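Local coordinates for phosphomethylpyrimidine kinase (PDB 2PB9), which probably makes thiamine phosphate and phosphorylates its hydroxymethylpyrimidine precursor, this chain being the C-terminal ThiN domain, which probably carries out the thiamine phosphate synthase step, at residues A[18-22]-A[180-184]; A[23-28]-A[58-64]; A[31-37]-A[50-56]; A[92-98]-A[168-174]. The contacts are given in a common frame with arbitrary orientation. Residues are numbered along the deposited sequence.

Contact 1 (A[18-22]-A[180-184]); sequences EFESI and LEKIK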
# COMPACT_ATOMS: atom_id res chain seq x y z
N GLU A 18 17.65 -32.47 4.98
CA GLU A 18 18.92 -31.76 5.00
C GLU A 18 18.70 -30.25 5.18
O GLU A 18 19.47 -29.58 5.86
CB GLU A 18 19.72 -32.03 3.72
CG GLU A 18 21.07 -31.32 3.72
CD GLU A 18 21.97 -31.74 2.58
OE1 GLU A 18 21.50 -31.82 1.43
OE2 GLU A 18 23.18 -31.98 2.83
N PHE A 19 17.64 -29.74 4.56
CA PHE A 19 17.35 -28.33 4.76
C PHE A 19 17.24 -27.96 6.23
O PHE A 19 17.86 -27.05 6.71
CB PHE A 19 16.07 -27.93 4.02
CG PHE A 19 15.65 -26.52 4.30
CD1 PHE A 19 16.32 -25.45 3.72
CD2 PHE A 19 14.59 -26.26 5.14
CE1 PHE A 19 15.93 -24.15 3.97
CE2 PHE A 19 14.19 -24.96 5.40
CZ PHE A 19 14.87 -23.90 4.82
N GLU A 20 16.47 -28.81 6.92
CA GLU A 20 16.29 -28.65 8.36
C GLU A 20 17.62 -28.76 9.11
O GLU A 20 17.91 -27.95 9.98
CB GLU A 20 15.35 -29.73 8.91
CG GLU A 20 13.91 -29.60 8.52
CD GLU A 20 13.07 -30.70 9.13
OE1 GLU A 20 13.42 -31.88 8.93
OE2 GLU A 20 12.06 -30.39 9.81
N SER A 21 18.42 -29.76 8.76
CA SER A 21 19.69 -29.95 9.44
C SER A 21 20.60 -28.72 9.36
O SER A 21 21.24 -28.37 10.35
CB SER A 21 20.42 -31.19 8.90
OG SER A 21 21.07 -30.94 7.67
N ILE A 22 20.66 -28.06 8.21
CA ILE A 22 21.51 -26.87 8.09
C ILE A 22 20.94 -25.71 8.90
O ILE A 22 21.54 -24.64 8.99
CB ILE A 22 21.71 -26.44 6.62
CG1 ILE A 22 20.37 -26.10 5.97
CG2 ILE A 22 22.41 -27.55 5.85
CD1 ILE A 22 20.51 -25.67 4.51
N LEU A 180 18.54 -27.00 -2.92
CA LEU A 180 19.22 -27.00 -1.64
C LEU A 180 20.66 -26.51 -1.73
O LEU A 180 21.19 -25.95 -0.77
CB LEU A 180 19.21 -28.39 -1.03
CG LEU A 180 19.81 -28.41 0.37
CD1 LEU A 180 19.21 -27.31 1.23
CD2 LEU A 180 19.57 -29.76 1.00
N GLU A 181 21.29 -26.69 -2.89
CA GLU A 181 22.66 -26.26 -3.04
C GLU A 181 22.77 -24.75 -3.10
O GLU A 181 23.72 -24.18 -2.56
CB GLU A 181 23.29 -26.91 -4.28
CG GLU A 181 23.30 -28.45 -4.19
CD GLU A 181 24.11 -29.14 -5.29
OE1 GLU A 181 25.35 -28.99 -5.30
OE2 GLU A 181 23.50 -29.85 -6.13
N LYS A 182 21.81 -24.08 -3.73
CA LYS A 182 21.84 -22.62 -3.81
C LYS A 182 21.66 -22.08 -2.40
O LYS A 182 22.28 -21.09 -2.01
CB LYS A 182 20.69 -22.10 -4.68
CG LYS A 182 20.62 -22.63 -6.09
CD LYS A 182 21.36 -21.75 -7.06
CE LYS A 182 21.31 -22.32 -8.47
NZ LYS A 182 21.94 -23.68 -8.54
N ILE A 183 20.78 -22.72 -1.64
CA ILE A 183 20.50 -22.29 -0.28
C ILE A 183 21.75 -22.42 0.57
O ILE A 183 22.09 -21.51 1.34
CB ILE A 183 19.37 -23.13 0.34
CG1 ILE A 183 18.08 -22.91 -0.46
CG2 ILE A 183 19.16 -22.75 1.80
CD1 ILE A 183 17.62 -21.46 -0.51
N LYS A 184 22.44 -23.54 0.43
CA LYS A 184 23.67 -23.78 1.17
C LYS A 184 24.63 -22.62 0.95
O LYS A 184 25.24 -22.12 1.90
CB LYS A 184 24.29 -25.11 0.74
CG LYS A 184 23.65 -26.36 1.38
CD LYS A 184 24.08 -27.64 0.66
CE LYS A 184 24.50 -28.75 1.64
NZ LYS A 184 23.44 -29.12 2.60

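Contact 2 (A[23-28]-A[58-64]); sequences NPVRLI and VKYGNSV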
# COMPACT_ATOMS: atom_id res chain seq x y z
N ASN A 23 19.76 -25.94 9.48
CA ASN A 23 19.07 -24.96 10.32
C ASN A 23 19.03 -23.53 9.81
O ASN A 23 19.65 -22.63 10.38
CB ASN A 23 19.71 -24.97 11.72
CG ASN A 23 19.04 -23.99 12.67
OD1 ASN A 23 17.83 -24.07 12.90
ND2 ASN A 23 19.82 -23.06 13.21
N PRO A 24 18.26 -23.29 8.73
CA PRO A 24 18.09 -21.98 8.09
C PRO A 24 16.93 -21.18 8.68
O PRO A 24 15.90 -20.98 8.04
CB PRO A 24 17.83 -22.36 6.65
CG PRO A 24 16.94 -23.56 6.82
CD PRO A 24 17.63 -24.34 7.92
N VAL A 25 17.08 -20.71 9.91
CA VAL A 25 16.02 -19.96 10.56
C VAL A 25 15.84 -18.55 9.98
O VAL A 25 14.71 -18.12 9.74
CB VAL A 25 16.27 -19.85 12.08
CG1 VAL A 25 14.99 -19.43 12.79
CG2 VAL A 25 16.77 -21.19 12.61
N ARG A 26 16.93 -17.83 9.75
CA ARG A 26 16.82 -16.48 9.22
C ARG A 26 16.14 -16.42 7.87
O ARG A 26 15.63 -15.36 7.48
CB ARG A 26 18.19 -15.81 9.12
CG ARG A 26 19.11 -16.40 8.06
CD ARG A 26 20.49 -15.74 8.10
NE ARG A 26 20.54 -14.46 7.38
CZ ARG A 26 21.09 -14.30 6.18
NH1 ARG A 26 21.63 -15.34 5.55
NH2 ARG A 26 21.10 -13.10 5.60
N LEU A 27 16.13 -17.54 7.15
CA LEU A 27 15.54 -17.60 5.81
C LEU A 27 14.05 -17.97 5.75
O LEU A 27 13.44 -17.90 4.69
CB LEU A 27 16.33 -18.58 4.94
CG LEU A 27 17.81 -18.29 4.68
CD1 LEU A 27 18.38 -19.30 3.69
CD2 LEU A 27 17.97 -16.88 4.13
N ILE A 28 13.47 -18.35 6.88
CA ILE A 28 12.07 -18.74 6.91
C ILE A 28 11.11 -17.58 7.11
O ILE A 28 11.22 -16.84 8.08
CB ILE A 28 11.83 -19.76 8.07
CG1 ILE A 28 12.70 -21.00 7.87
CG2 ILE A 28 10.35 -20.15 8.14
CD1 ILE A 28 12.25 -21.89 6.77
N VAL A 58 8.17 -24.27 9.32
CA VAL A 58 8.08 -23.03 10.08
C VAL A 58 9.20 -22.83 11.12
O VAL A 58 9.90 -23.78 11.48
CB VAL A 58 6.72 -22.97 10.82
CG1 VAL A 58 5.60 -23.22 9.83
CG2 VAL A 58 6.65 -24.03 11.91
N LYS A 59 9.37 -21.59 11.58
CA LYS A 59 10.38 -21.32 12.60
C LYS A 59 9.93 -22.07 13.84
O LYS A 59 8.78 -21.97 14.26
CB LYS A 59 10.47 -19.83 12.97
CG LYS A 59 10.99 -18.88 11.90
CD LYS A 59 11.45 -17.56 12.57
CE LYS A 59 11.59 -16.37 11.58
NZ LYS A 59 12.72 -16.43 10.56
N TYR A 60 10.83 -22.86 14.41
CA TYR A 60 10.46 -23.57 15.61
C TYR A 60 11.13 -22.80 16.74
O TYR A 60 10.76 -21.65 17.01
CB TYR A 60 10.92 -25.03 15.52
CG TYR A 60 10.14 -25.95 16.42
CD1 TYR A 60 8.77 -25.77 16.61
CD2 TYR A 60 10.77 -26.98 17.11
CE1 TYR A 60 8.04 -26.60 17.48
CE2 TYR A 60 10.06 -27.81 17.97
CZ TYR A 60 8.70 -27.62 18.16
OH TYR A 60 8.02 -28.42 19.04
N GLY A 61 12.10 -23.37 17.42
CA GLY A 61 12.74 -22.59 18.46
C GLY A 61 13.69 -21.69 17.70
O GLY A 61 13.27 -20.80 16.97
N ASN A 62 14.98 -21.95 17.88
CA ASN A 62 16.01 -21.22 17.18
C ASN A 62 16.33 -22.16 16.05
O ASN A 62 17.49 -22.42 15.73
CB ASN A 62 17.24 -21.02 18.06
CG ASN A 62 18.38 -20.30 17.33
OD1 ASN A 62 18.27 -20.01 16.14
ND2 ASN A 62 19.47 -20.04 18.05
N SER A 63 15.27 -22.70 15.46
CA SER A 63 15.41 -23.62 14.35
C SER A 63 14.16 -23.66 13.49
O SER A 63 13.28 -22.81 13.61
CB SER A 63 15.74 -25.03 14.87
OG SER A 63 14.76 -25.46 15.80
N VAL A 64 14.09 -24.65 12.61
CA VAL A 64 12.96 -24.78 11.72
C VAL A 64 12.36 -26.17 11.85
O VAL A 64 13.02 -27.10 12.33
CB VAL A 64 13.39 -24.56 10.26
CG1 VAL A 64 14.24 -23.30 10.17
CG2 VAL A 64 14.14 -25.77 9.74

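Contact 3 (A[31-37]-A[50-56]); sequences VGTNFVY and VAGVKGR. With PO4 (phosphate ion), chain C.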
# COMPACT_ATOMS: atom_id res chain seq x y z
N VAL A 31 4.81 -16.96 6.84
CA VAL A 31 3.81 -17.85 6.27
C VAL A 31 4.35 -19.28 6.14
O VAL A 31 3.61 -20.23 5.84
CB VAL A 31 3.33 -17.34 4.89
CG1 VAL A 31 2.87 -15.91 5.02
CG2 VAL A 31 4.46 -17.42 3.86
N GLY A 32 5.65 -19.42 6.39
CA GLY A 32 6.29 -20.73 6.31
C GLY A 32 6.97 -20.99 4.98
O GLY A 32 6.68 -20.36 3.97
N THR A 33 7.91 -21.93 4.99
CA THR A 33 8.60 -22.28 3.77
C THR A 33 8.13 -23.63 3.24
O THR A 33 7.97 -24.60 4.00
CB THR A 33 10.14 -22.31 3.98
OG1 THR A 33 10.63 -20.97 4.09
CG2 THR A 33 10.85 -23.01 2.81
N ASN A 34 7.87 -23.67 1.94
CA ASN A 34 7.47 -24.90 1.30
C ASN A 34 8.53 -25.20 0.24
O ASN A 34 9.05 -24.30 -0.41
CB ASN A 34 6.08 -24.76 0.68
CG ASN A 34 5.30 -26.07 0.71
OD1 ASN A 34 4.08 -26.08 0.65
ND2 ASN A 34 6.02 -27.19 0.79
N PHE A 35 8.86 -26.47 0.10
CA PHE A 35 9.87 -26.93 -0.83
C PHE A 35 9.14 -27.93 -1.73
O PHE A 35 8.56 -28.91 -1.24
CB PHE A 35 10.99 -27.60 -0.02
CG PHE A 35 12.27 -27.81 -0.77
CD1 PHE A 35 13.39 -28.29 -0.10
CD2 PHE A 35 12.35 -27.58 -2.14
CE1 PHE A 35 14.59 -28.54 -0.78
CE2 PHE A 35 13.54 -27.83 -2.83
CZ PHE A 35 14.66 -28.31 -2.15
N VAL A 36 9.13 -27.68 -3.04
CA VAL A 36 8.42 -28.57 -3.94
C VAL A 36 9.23 -29.21 -5.04
O VAL A 36 10.33 -28.76 -5.39
CB VAL A 36 7.21 -27.86 -4.63
CG1 VAL A 36 6.28 -27.32 -3.59
CG2 VAL A 36 7.70 -26.76 -5.58
N TYR A 37 8.67 -30.28 -5.58
CA TYR A 37 9.27 -31.04 -6.66
C TYR A 37 8.11 -31.60 -7.48
O TYR A 37 7.35 -32.45 -7.02
CB TYR A 37 10.14 -32.15 -6.11
CG TYR A 37 11.04 -32.80 -7.14
CD1 TYR A 37 11.23 -32.22 -8.40
CD2 TYR A 37 11.72 -33.98 -6.85
CE1 TYR A 37 12.07 -32.80 -9.34
CE2 TYR A 37 12.57 -34.57 -7.77
CZ TYR A 37 12.74 -33.98 -9.01
OH TYR A 37 13.58 -34.57 -9.91
N VAL A 50 2.34 -32.04 -8.09
CA VAL A 50 3.55 -31.51 -7.50
C VAL A 50 3.62 -31.92 -6.03
O VAL A 50 2.62 -31.83 -5.31
CB VAL A 50 3.58 -29.96 -7.62
CG1 VAL A 50 4.92 -29.43 -7.14
CG2 VAL A 50 3.31 -29.55 -9.06
N ALA A 51 4.78 -32.38 -5.60
CA ALA A 51 4.95 -32.80 -4.21
C ALA A 51 5.49 -31.65 -3.36
O ALA A 51 6.43 -30.96 -3.75
CB ALA A 51 5.88 -34.02 -4.13
N GLY A 52 4.88 -31.44 -2.20
CA GLY A 52 5.31 -30.37 -1.32
C GLY A 52 5.22 -30.82 0.13
O GLY A 52 4.78 -31.94 0.42
N VAL A 53 5.65 -29.95 1.05
CA VAL A 53 5.60 -30.29 2.46
C VAL A 53 4.25 -29.89 3.04
O VAL A 53 3.86 -28.72 3.00
CB VAL A 53 6.73 -29.59 3.25
CG1 VAL A 53 6.72 -30.05 4.70
CG2 VAL A 53 8.09 -29.91 2.61
N LYS A 54 3.53 -30.87 3.57
CA LYS A 54 2.22 -30.60 4.15
C LYS A 54 2.36 -29.82 5.45
O LYS A 54 2.82 -30.36 6.46
CB LYS A 54 1.47 -31.90 4.41
CG LYS A 54 0.10 -31.68 4.99
CD LYS A 54 -0.59 -32.99 5.25
CE LYS A 54 -1.96 -32.75 5.88
NZ LYS A 54 -2.61 -34.02 6.25
N GLY A 55 1.97 -28.55 5.42
CA GLY A 55 2.07 -27.72 6.60
C GLY A 55 3.31 -26.85 6.53
O GLY A 55 3.58 -26.07 7.44
N ARG A 56 4.06 -26.99 5.45
CA ARG A 56 5.29 -26.23 5.22
C ARG A 56 6.33 -26.43 6.32
O ARG A 56 6.22 -27.35 7.13
CB ARG A 56 4.95 -24.75 5.08
CG ARG A 56 3.91 -24.47 4.01
CD ARG A 56 3.40 -23.05 4.08
NE ARG A 56 2.17 -22.85 3.33
CZ ARG A 56 1.25 -21.94 3.65
NH1 ARG A 56 1.44 -21.17 4.71
NH2 ARG A 56 0.16 -21.79 2.92
P PO4 C . 2.22 -23.17 -0.23
O1 PO4 C . 2.88 -21.91 0.20
O2 PO4 C . 2.42 -24.22 0.82
O3 PO4 C . 0.74 -22.90 -0.38
O4 PO4 C . 2.79 -23.62 -1.52

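Contact 4 (A[92-98]-A[168-174]); sequences YRSAINI and MILVFGR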
# COMPACT_ATOMS: atom_id res chain seq x y z
N TYR A 92 13.00 -27.44 -14.84
CA TYR A 92 13.03 -26.93 -13.48
C TYR A 92 11.74 -27.16 -12.72
O TYR A 92 10.88 -26.28 -12.67
CB TYR A 92 13.38 -25.44 -13.50
CG TYR A 92 14.78 -25.21 -13.97
CD1 TYR A 92 15.16 -25.49 -15.29
CD2 TYR A 92 15.77 -24.79 -13.08
CE1 TYR A 92 16.48 -25.37 -15.70
CE2 TYR A 92 17.10 -24.66 -13.48
CZ TYR A 92 17.45 -24.96 -14.80
OH TYR A 92 18.76 -24.86 -15.19
N ARG A 93 11.62 -28.34 -12.13
CA ARG A 93 10.43 -28.70 -11.39
C ARG A 93 10.58 -28.71 -9.89
O ARG A 93 9.83 -29.38 -9.18
CB ARG A 93 9.89 -30.04 -11.85
CG ARG A 93 10.91 -30.98 -12.41
CD ARG A 93 10.38 -31.54 -13.70
NE ARG A 93 10.93 -32.86 -13.96
CZ ARG A 93 10.71 -33.93 -13.20
NH1 ARG A 93 9.94 -33.84 -12.13
NH2 ARG A 93 11.26 -35.09 -13.52
N SER A 94 11.57 -27.97 -9.40
CA SER A 94 11.80 -27.86 -7.97
C SER A 94 11.91 -26.38 -7.68
O SER A 94 12.27 -25.59 -8.55
CB SER A 94 13.08 -28.58 -7.57
OG SER A 94 13.23 -28.57 -6.15
N ALA A 95 11.60 -26.00 -6.44
CA ALA A 95 11.68 -24.61 -6.03
C ALA A 95 11.50 -24.54 -4.53
O ALA A 95 11.18 -25.54 -3.88
CB ALA A 95 10.58 -23.78 -6.73
N ILE A 96 11.71 -23.35 -3.97
CA ILE A 96 11.55 -23.13 -2.54
C ILE A 96 11.38 -21.64 -2.27
O ILE A 96 12.01 -20.80 -2.92
CB ILE A 96 12.77 -23.66 -1.74
CG1 ILE A 96 12.49 -23.55 -0.24
CG2 ILE A 96 14.02 -22.85 -2.06
CD1 ILE A 96 13.56 -24.18 0.61
N ASN A 97 10.50 -21.30 -1.34
CA ASN A 97 10.32 -19.89 -1.05
C ASN A 97 10.92 -19.56 0.31
O ASN A 97 10.67 -20.25 1.31
CB ASN A 97 8.84 -19.47 -1.11
CG ASN A 97 7.98 -20.13 -0.03
OD1 ASN A 97 7.54 -21.27 -0.19
ND2 ASN A 97 7.74 -19.41 1.06
N ILE A 98 11.74 -18.52 0.34
CA ILE A 98 12.36 -18.09 1.57
C ILE A 98 12.06 -16.64 1.83
O ILE A 98 11.63 -15.90 0.94
CB ILE A 98 13.87 -18.30 1.53
CG1 ILE A 98 14.47 -17.58 0.32
CG2 ILE A 98 14.19 -19.78 1.46
CD1 ILE A 98 16.00 -17.66 0.26
N MSE A 168 8.52 -12.09 -1.08
CA MSE A 168 9.09 -13.43 -1.15
C MSE A 168 10.26 -13.50 -2.11
O MSE A 168 10.40 -12.70 -3.03
CB MSE A 168 8.06 -14.45 -1.64
CG MSE A 168 7.19 -15.06 -0.58
SE MSE A 168 8.20 -15.78 0.90
CE MSE A 168 7.14 -14.98 2.30
N ILE A 169 11.09 -14.51 -1.88
CA ILE A 169 12.22 -14.79 -2.73
C ILE A 169 12.02 -16.25 -3.11
O ILE A 169 11.92 -17.12 -2.25
CB ILE A 169 13.57 -14.59 -1.97
CG1 ILE A 169 13.85 -13.09 -1.78
CG2 ILE A 169 14.72 -15.29 -2.71
CD1 ILE A 169 15.12 -12.78 -1.01
N LEU A 170 11.91 -16.49 -4.41
CA LEU A 170 11.75 -17.84 -4.93
C LEU A 170 13.05 -18.24 -5.62
O LEU A 170 13.66 -17.44 -6.34
CB LEU A 170 10.59 -17.90 -5.92
CG LEU A 170 9.30 -17.21 -5.47
CD1 LEU A 170 8.26 -17.29 -6.57
CD2 LEU A 170 8.77 -17.85 -4.21
N VAL A 171 13.50 -19.46 -5.37
CA VAL A 171 14.71 -19.97 -5.98
C VAL A 171 14.36 -21.31 -6.59
O VAL A 171 13.79 -22.17 -5.91
CB VAL A 171 15.86 -20.12 -4.96
CG1 VAL A 171 15.30 -20.46 -3.60
CG2 VAL A 171 16.83 -21.19 -5.42
N PHE A 172 14.74 -21.48 -7.87
CA PHE A 172 14.39 -22.68 -8.62
C PHE A 172 15.63 -23.51 -8.91
O PHE A 172 16.75 -23.05 -8.98
CB PHE A 172 13.70 -22.31 -9.93
CG PHE A 172 12.55 -21.36 -9.75
CD1 PHE A 172 12.77 -20.04 -9.39
CD2 PHE A 172 11.25 -21.79 -9.93
CE1 PHE A 172 11.72 -19.17 -9.23
CE2 PHE A 172 10.19 -20.93 -9.76
CZ PHE A 172 10.42 -19.61 -9.41
N GLY A 173 15.33 -24.81 -9.13
CA GLY A 173 16.35 -25.79 -9.45
C GLY A 173 15.67 -26.88 -10.26
O GLY A 173 14.44 -26.97 -10.29
N ARG A 174 16.46 -27.72 -10.92
CA ARG A 174 15.88 -28.79 -11.71
C ARG A 174 15.45 -29.95 -10.82
O ARG A 174 14.63 -30.78 -11.23
CB ARG A 174 16.89 -29.24 -12.76
CG ARG A 174 17.36 -28.09 -13.63
CD ARG A 174 18.29 -28.58 -14.71
NE ARG A 174 19.41 -29.32 -14.16
CZ ARG A 174 20.24 -30.05 -14.90
NH1 ARG A 174 20.06 -30.12 -16.21
NH2 ARG A 174 21.25 -30.71 -14.33

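Contact 1 (A[18-22]-A[180-184])
Leu-180 reaches out from helix 176-185 and lies against Phe-19 and Ile-22 at the end of helix 5-21. Its CD1 is 4.2 Å from CD1 of Phe-19 and 3.9 Å from CD1 of Ile-22. Ile-183, one turn further along the same helix face, repeats the pattern. Its CG2 sits 4.1 Å from CE1 of Phe-19 and 4.2 Å from CD1 of Ile-22. Both aliphatic side chains meet the edge of the Phe-19 ring, near its plane. The two helices thus share a small apolar patch, and Phe-19, Leu-180 and Ile-183 are buried. A salt bridge borders this patch. Glu-18 OE2 is 2.9 Å from Lys-184 NZ, and the lysine nitrogen also lies 3.8 Å from CG2 of Ile-22. Helix 5-21 ends here. Ile-22 N still bonds to Glu-18 O at 3.0 Å, and Ser-21 OG donates to the same oxygen at 2.8 Å. Beyond the pair, Phe-19 touches Pro-24 and Ile-28, while Ile-183 rests on Val-171 of strand 168-173. The arrangement is ordinary helix-helix packing in an alpha/beta domain: the N-terminal and C-terminal helices of the ThiN domain are held together by an apolar interior with an ion pair at its margin.

Contact 2 (A[23-28]-A[58-64])
This is a loop-to-hairpin contact, in which a lysine of the two-stranded hairpin 57-59/64-66 closes over the loop that follows helix 5-21. The loop segment holds a type I beta turn from Val-25 to Ile-28, with Ile-28 N bonded to Val-25 O at 3.1 Å. Lys-59 NZ donates to two carbonyls of this turn, Val-25 O at 2.7 Å and Ile-28 O at 2.9 Å. It therefore ties together the two ends of the turn. Beside it, Val-64 packs into the loop. Its CG1 is 3.6 Å from Ile-28 CG1 and 4.1 Å from Val-25 CG2, and its CG2 is 4.2 Å from Pro-24 CD. The hairpin itself is joined by Tyr-60 N to Ser-63 O at 2.6 Å. Tyr-60 turns outward and makes a cation-pi contact with Lys-54 of the second subunit. Arg-26 and Leu-27, whose CA-to-CB bonds point away from the hairpin, touch helix 102-114. Pro-24 and Ile-28 rest on Phe-19 of helix 5-21.

Contact 3 (A[31-37]-A[50-56])
Most unusual here is Arg-56, which sits at positive phi (59°) and links a beta hairpin to a bound phosphate. The hairpin is formed by strands 35-38 and 50-53, antiparallel neighbours in the central mixed sheet. Tyr-37 and Ala-51 are a hydrogen-bonded pair, with Tyr-37 N to Ala-51 O at 3.0 Å and Ala-51 N to Tyr-37 O at 2.9 Å. Val-36 CB packs on Val-50 CG1 at 3.7 Å. Gly-52 CA approaches Phe-35 O at 3.6 Å. Strand 50-53 then enters a type II turn, Val-53 to Arg-56, closed by Arg-56 N to Val-53 O at 3.0 Å. Arg-56 NH2 also forms a salt bridge with Glu-30 of the second subunit. Ser-75 OG and the backbone nitrogens of His-77 and Leu-78 complete the anion site. The phosphate probably came from the crystallisation liquor. The guanidinium group has two partners here: Arg-56 NH1 donates to Val-31 O at 2.6 Å, and Arg-56 NE donates to phosphate O2 at 2.9 Å.

Contact 4 (A[92-98]-A[168-174])
Strands 94-98 and 168-173 run antiparallel at the middle of the mixed sheet; the axes of the two short segments approach to 4.6 Å, with 162° between their directions. Bumps and hollows follow the strand alternation. On one face, small Ala-95 provides the hollow beside bulky Phe-172, with Ala-95 CB 3.8 Å from Phe-172 CD2. Next along this face, Leu-170 CD2 lies 3.5 Å from Asn-97 CB. Helix 77-86 covers these residues: Val-82 meets Ala-95, Leu-78 meets both Asn-97 and Leu-170, and Tyr-85 stacks on Phe-172. On the other face lie Ser-94, Ile-96, Val-171, Ile-98 and Ile-169. There Ile-98 CG1 touches Ile-169 CG2 at 3.8 Å. Gly-173 brings no side chain to this face beside Ser-94, where Pro-176 and Val-179 of helix 176-185 pack. Ser-94 OG bonds to Val-36 O. The backbones are joined through three hydrogen-bonded pairs. Ile-98 N to Ile-169 O is the shortest bond at 2.9 Å, and Ile-96 N to Val-171 O at 3.1 Å is weak. Asn-97 uses its amide to bind Asn-34 N and Gly-32 O, and its side chain lies about 5 Å from the bound phosphate. At the far end, CG of Arg-174 sits over one face of the Tyr-92 ring in a CH-pi contact, 3.3 Å from the ring centroid and 12° off the normal.

Overall arrangement
From the N terminus, helix 5-21 opens contact 1, which closes only at helix 176-185. The other three contacts are nested inside that long loop. Contact 2 starts next, at the loop after the first helix, and closes at the hairpin strand 57-59. Contact 3 lies within it, joining strands 35-38 and 50-53. Contact 4 opens after contact 2 has closed and pairs strands 94-98 and 168-173. No contacts cross. Strands 35-38 and 94-98 are neighbours, so contacts 3 and 4 form one continuous part of the sheet. Ile-183 of contact 1 packs on Val-171 of contact 4. Contacts 2 and 3 both reach the second subunit.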